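Local coordinates for probable M18 family aminopeptidase 1 (Thermotoga maritima, PDB 2GLF), which probably acts as a metal-dependent aminopeptidase of the M18 family, removing residues from the N-terminal ends of peptides, at residues M62-V67 with A74-V79; Q110-K115 with L186-I191. All blocks are in the same frame, centred on the assembly; numbering follows the deposited sequence.

Contact 1. Residues M62-V67 with A74-V79; sequences MTVYAV and AAFRVV
Ala66 and Ala74 form an antiparallel hydrogen-bonded pair between strands 64-67 and 74-77. Ala66 N donates to Ala74 O at 2.7 Å, and Ala74 N returns a bond to Ala66 O at 2.8 Å. Further along, Phe76 N donates to Val64 O at 2.7 Å. Tyr65 and Ala75 make the non-hydrogen-bonded pair between these bonds. Their CB atoms meet at 4.0 Å on one face of the sheet. From there the Tyr65 side chain leads away from strand 74-77; chi1 of 69° sets CG between the backbone N and the carbonyl carbon. Val64 and Phe76 lie on the other face. Val64 CG2 is 4.2 Å from Phe76 CB and stands at the edge of the Phe76 ring, near its plane. Beyond the strands, Met62 CB packs on Val78 CB at 3.9 Å, and the selenium end of Met62, modelled as selenomethionine, turns away.

Helix 33-45 covers the Tyr65 face, where Leu44 touches Tyr65 and Ala75, and Tyr65 OH is hydrogen-bonded to Asp45 OD1. Helix 292-303 covers the other face, with Ile300 against Phe76 and Val78. Arg77 NH1 is hydrogen-bonded to the backbone oxygens of Leu261 and Ala264. The arrangement is a beta hairpin near one end of the large mixed sheet, with strand 50-51 beyond 64-67 and strand 270-275 beyond 73-77. Helices on both faces make this part of an alpha/beta/alpha sandwich, as in the catalytic domain of M18 aminopeptidases.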
# COMPACT_ATOMS: atom_id res chain seq x y z
N MSE A 62 26.66 -10.28 -63.39
CA MSE A 62 27.45 -9.46 -62.49
C MSE A 62 27.61 -10.14 -61.14
O MSE A 62 26.71 -10.83 -60.67
CB MSE A 62 26.77 -8.10 -62.27
CG MSE A 62 26.43 -7.31 -63.52
SE MSE A 62 25.39 -5.69 -63.15
CE MSE A 62 26.80 -4.59 -62.46
N THR A 63 28.77 -9.94 -60.53
CA THR A 63 29.07 -10.47 -59.21
C THR A 63 29.58 -9.21 -58.50
O THR A 63 30.77 -9.06 -58.22
CB THR A 63 30.16 -11.55 -59.26
OG1 THR A 63 31.33 -11.00 -59.88
CG2 THR A 63 29.68 -12.74 -60.07
N VAL A 64 28.64 -8.32 -58.22
CA VAL A 64 28.95 -7.03 -57.61
C VAL A 64 28.53 -6.85 -56.17
O VAL A 64 27.86 -7.70 -55.59
CB VAL A 64 28.27 -5.91 -58.41
CG1 VAL A 64 28.81 -5.88 -59.83
CG2 VAL A 64 26.77 -6.13 -58.41
N TYR A 65 28.93 -5.72 -55.61
CA TYR A 65 28.59 -5.38 -54.24
C TYR A 65 28.74 -3.88 -54.05
O TYR A 65 29.61 -3.25 -54.63
CB TYR A 65 29.48 -6.13 -53.24
CG TYR A 65 30.92 -5.70 -53.22
CD1 TYR A 65 31.29 -4.44 -52.75
CD2 TYR A 65 31.93 -6.56 -53.66
CE1 TYR A 65 32.63 -4.04 -52.73
CE2 TYR A 65 33.27 -6.18 -53.64
CZ TYR A 65 33.62 -4.91 -53.18
OH TYR A 65 34.94 -4.51 -53.21
N ALA A 66 27.87 -3.31 -53.22
CA ALA A 66 27.92 -1.89 -52.93
C ALA A 66 28.06 -1.71 -51.43
O ALA A 66 27.32 -2.31 -50.65
CB ALA A 66 26.65 -1.23 -53.42
N VAL A 67 29.04 -0.91 -51.03
CA VAL A 67 29.26 -0.63 -49.62
C VAL A 67 28.56 0.70 -49.37
O VAL A 67 28.81 1.66 -50.09
CB VAL A 67 30.76 -0.45 -49.31
CG1 VAL A 67 30.97 -0.20 -47.82
CG2 VAL A 67 31.53 -1.68 -49.76
N ALA A 74 25.68 -4.39 -49.73
CA ALA A 74 24.82 -5.29 -50.48
C ALA A 74 25.66 -6.00 -51.54
O ALA A 74 26.45 -5.38 -52.24
CB ALA A 74 23.69 -4.50 -51.13
N ALA A 75 25.49 -7.31 -51.65
CA ALA A 75 26.23 -8.09 -52.63
C ALA A 75 25.28 -8.85 -53.53
O ALA A 75 24.41 -9.57 -53.04
CB ALA A 75 27.16 -9.06 -51.92
N PHE A 76 25.44 -8.69 -54.83
CA PHE A 76 24.58 -9.39 -55.77
C PHE A 76 25.36 -10.31 -56.69
O PHE A 76 26.59 -10.25 -56.78
CB PHE A 76 23.78 -8.41 -56.64
CG PHE A 76 23.03 -7.38 -55.86
CD1 PHE A 76 23.56 -6.10 -55.69
CD2 PHE A 76 21.79 -7.68 -55.30
CE1 PHE A 76 22.87 -5.14 -54.96
CE2 PHE A 76 21.09 -6.73 -54.56
CZ PHE A 76 21.63 -5.46 -54.39
N ARG A 77 24.61 -11.17 -57.35
CA ARG A 77 25.13 -12.10 -58.34
C ARG A 77 24.05 -12.07 -59.41
O ARG A 77 23.24 -12.99 -59.51
CB ARG A 77 25.31 -13.51 -57.76
CG ARG A 77 26.58 -13.67 -56.96
CD ARG A 77 26.80 -15.11 -56.53
NE ARG A 77 26.92 -16.01 -57.67
CZ ARG A 77 27.01 -17.33 -57.58
NH1 ARG A 77 26.99 -17.92 -56.39
NH2 ARG A 77 27.10 -18.07 -58.67
N VAL A 78 24.01 -10.97 -60.15
CA VAL A 78 23.03 -10.79 -61.21
C VAL A 78 23.36 -11.86 -62.24
O VAL A 78 24.51 -11.98 -62.67
CB VAL A 78 23.15 -9.40 -61.85
CG1 VAL A 78 22.18 -9.27 -62.99
CG2 VAL A 78 22.88 -8.33 -60.81
N VAL A 79 22.35 -12.63 -62.61
CA VAL A 79 22.54 -13.72 -63.54
C VAL A 79 21.50 -13.73 -64.66
O VAL A 79 21.54 -14.55 -65.57
CB VAL A 79 22.51 -15.06 -62.76
CG1 VAL A 79 22.51 -16.24 -63.70
CG2 VAL A 79 23.73 -15.13 -61.85

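Contact 2. Residues Q110-K115 with L186-I191; sequences QIALFK and LIAGTI
Phe114 lays its ring against Ala188. Ala188 CB sits 3.5 Å above the ring plane, offset toward the rim, in a CH-pi contact. Phe114 CE1 is the nearest ring atom. Phe114 is also stacked on Phe100 of strand 97-108. An alanine in its place would probably leave Ala188 CB without its aromatic cover and Phe100 without its stacking mate. Leu186 pairs with Phe114 on the same face: its CG is 4.1 Å from Phe114 CB. Phe114 N donates to Leu186 O at 2.9 Å; the bond back from Leu186 N to Phe114 O is weak.

A classic beta bulge shifts the register of the antiparallel ladder by one: Ala188 and Gly189 both face Ala112. At the bulge Ala112 O takes two donors, Ala188 N at 2.7 Å, 49° out of the carbonyl plane, and Gly189 N in a weak bond. The CB atoms of Ala188 and Ala112 touch, and Val205 of helix 200-213 packs on both alanines. Strand 185-189 is the outermost within this chain of a six-stranded antiparallel sheet. Past the bulge, a water donates to Gln110 O and Thr190 O, while Thr190 OG1 is hydrogen-bonded to Ser241 OG of the second subunit.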
# COMPACT_ATOMS: atom_id res chain seq x y z
N GLN A 110 39.79 11.01 -8.62
CA GLN A 110 41.11 10.69 -9.13
C GLN A 110 41.16 9.51 -10.09
O GLN A 110 42.19 8.83 -10.21
CB GLN A 110 42.07 10.47 -7.96
CG GLN A 110 42.48 11.75 -7.23
CD GLN A 110 41.31 12.49 -6.57
OE1 GLN A 110 40.72 12.00 -5.60
NE2 GLN A 110 40.98 13.67 -7.10
N ILE A 111 40.06 9.28 -10.81
CA ILE A 111 39.99 8.18 -11.77
C ILE A 111 39.50 8.65 -13.13
O ILE A 111 38.42 9.21 -13.25
CB ILE A 111 39.05 7.08 -11.26
CG1 ILE A 111 39.63 6.46 -9.99
CG2 ILE A 111 38.84 6.03 -12.33
CD1 ILE A 111 38.74 5.39 -9.37
N ALA A 112 40.32 8.43 -14.16
CA ALA A 112 39.94 8.82 -15.52
C ALA A 112 38.82 7.88 -15.96
O ALA A 112 38.91 6.67 -15.75
CB ALA A 112 41.14 8.69 -16.45
N LEU A 113 37.78 8.43 -16.57
CA LEU A 113 36.64 7.61 -16.98
C LEU A 113 36.12 7.90 -18.39
O LEU A 113 36.23 9.02 -18.89
CB LEU A 113 35.48 7.83 -16.01
CG LEU A 113 35.64 7.39 -14.57
CD1 LEU A 113 34.55 8.04 -13.73
CD2 LEU A 113 35.57 5.88 -14.48
N PHE A 114 35.55 6.87 -19.01
CA PHE A 114 34.95 7.03 -20.34
C PHE A 114 33.46 6.84 -20.16
O PHE A 114 33.00 5.73 -19.86
CB PHE A 114 35.46 5.98 -21.33
CG PHE A 114 36.85 6.21 -21.80
CD1 PHE A 114 37.83 5.24 -21.63
CD2 PHE A 114 37.19 7.40 -22.44
CE1 PHE A 114 39.12 5.44 -22.09
CE2 PHE A 114 38.48 7.61 -22.91
CZ PHE A 114 39.45 6.63 -22.73
N LYS A 115 32.69 7.91 -20.33
CA LYS A 115 31.25 7.79 -20.22
C LYS A 115 30.72 7.19 -21.52
O LYS A 115 31.19 7.51 -22.61
CB LYS A 115 30.60 9.17 -20.01
CG LYS A 115 31.14 9.96 -18.84
CD LYS A 115 30.22 11.13 -18.51
CE LYS A 115 29.08 10.71 -17.57
NZ LYS A 115 28.22 9.60 -18.08
N LEU A 186 33.76 3.09 -18.41
CA LEU A 186 34.95 2.26 -18.23
C LEU A 186 36.06 3.11 -17.63
O LEU A 186 36.10 4.33 -17.81
CB LEU A 186 35.44 1.66 -19.56
CG LEU A 186 34.76 1.99 -20.88
CD1 LEU A 186 35.50 1.31 -22.01
CD2 LEU A 186 33.31 1.54 -20.86
N ILE A 187 36.94 2.46 -16.88
CA ILE A 187 38.06 3.14 -16.25
C ILE A 187 39.13 3.45 -17.30
O ILE A 187 39.66 2.55 -17.95
CB ILE A 187 38.65 2.28 -15.12
CG1 ILE A 187 37.57 1.98 -14.09
CG2 ILE A 187 39.82 2.99 -14.48
CD1 ILE A 187 38.03 1.16 -12.91
N ALA A 188 39.43 4.73 -17.49
CA ALA A 188 40.43 5.13 -18.46
C ALA A 188 41.83 5.03 -17.87
O ALA A 188 42.78 4.71 -18.56
CB ALA A 188 40.15 6.54 -18.93
N GLY A 189 41.94 5.32 -16.57
CA GLY A 189 43.23 5.26 -15.93
C GLY A 189 43.17 5.68 -14.48
O GLY A 189 42.14 6.15 -14.01
N THR A 190 44.29 5.50 -13.77
CA THR A 190 44.35 5.86 -12.36
C THR A 190 45.66 6.53 -11.96
O THR A 190 45.76 7.10 -10.88
CB THR A 190 44.17 4.63 -11.45
OG1 THR A 190 45.24 3.72 -11.68
CG2 THR A 190 42.84 3.95 -11.73
N ILE A 191 46.68 6.45 -12.82
CA ILE A 191 47.95 7.09 -12.49
C ILE A 191 47.94 8.56 -12.88
O ILE A 191 47.59 8.91 -14.00
CB ILE A 191 49.17 6.32 -13.13
CG1 ILE A 191 50.43 7.20 -13.13
CG2 ILE A 191 48.84 5.84 -14.52
CD1 ILE A 191 50.48 8.24 -14.24
O HOH W 1 44.30 7.90 -8.90

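Contact 1 closes along the chain before contact 2 opens. Their centres are 45 Å apart, on opposite sides of the chain's centre, and their nearest atoms are about 26 Å apart. They share no sheet. Contact 1 lies in the nine-stranded mixed sheet, which also includes strands 87-92 and 321-329; these carry His92 and Asp326 of the manganese site. Contact 2 lies in the separate six-stranded antiparallel sheet. Both are away from the metal sites. No other chain touches contact 1, whereas a second subunit reaches most of contact 2. The hairpin is therefore internal to one subunit, and the bulged edge strand is part of the assembly of twelve chains.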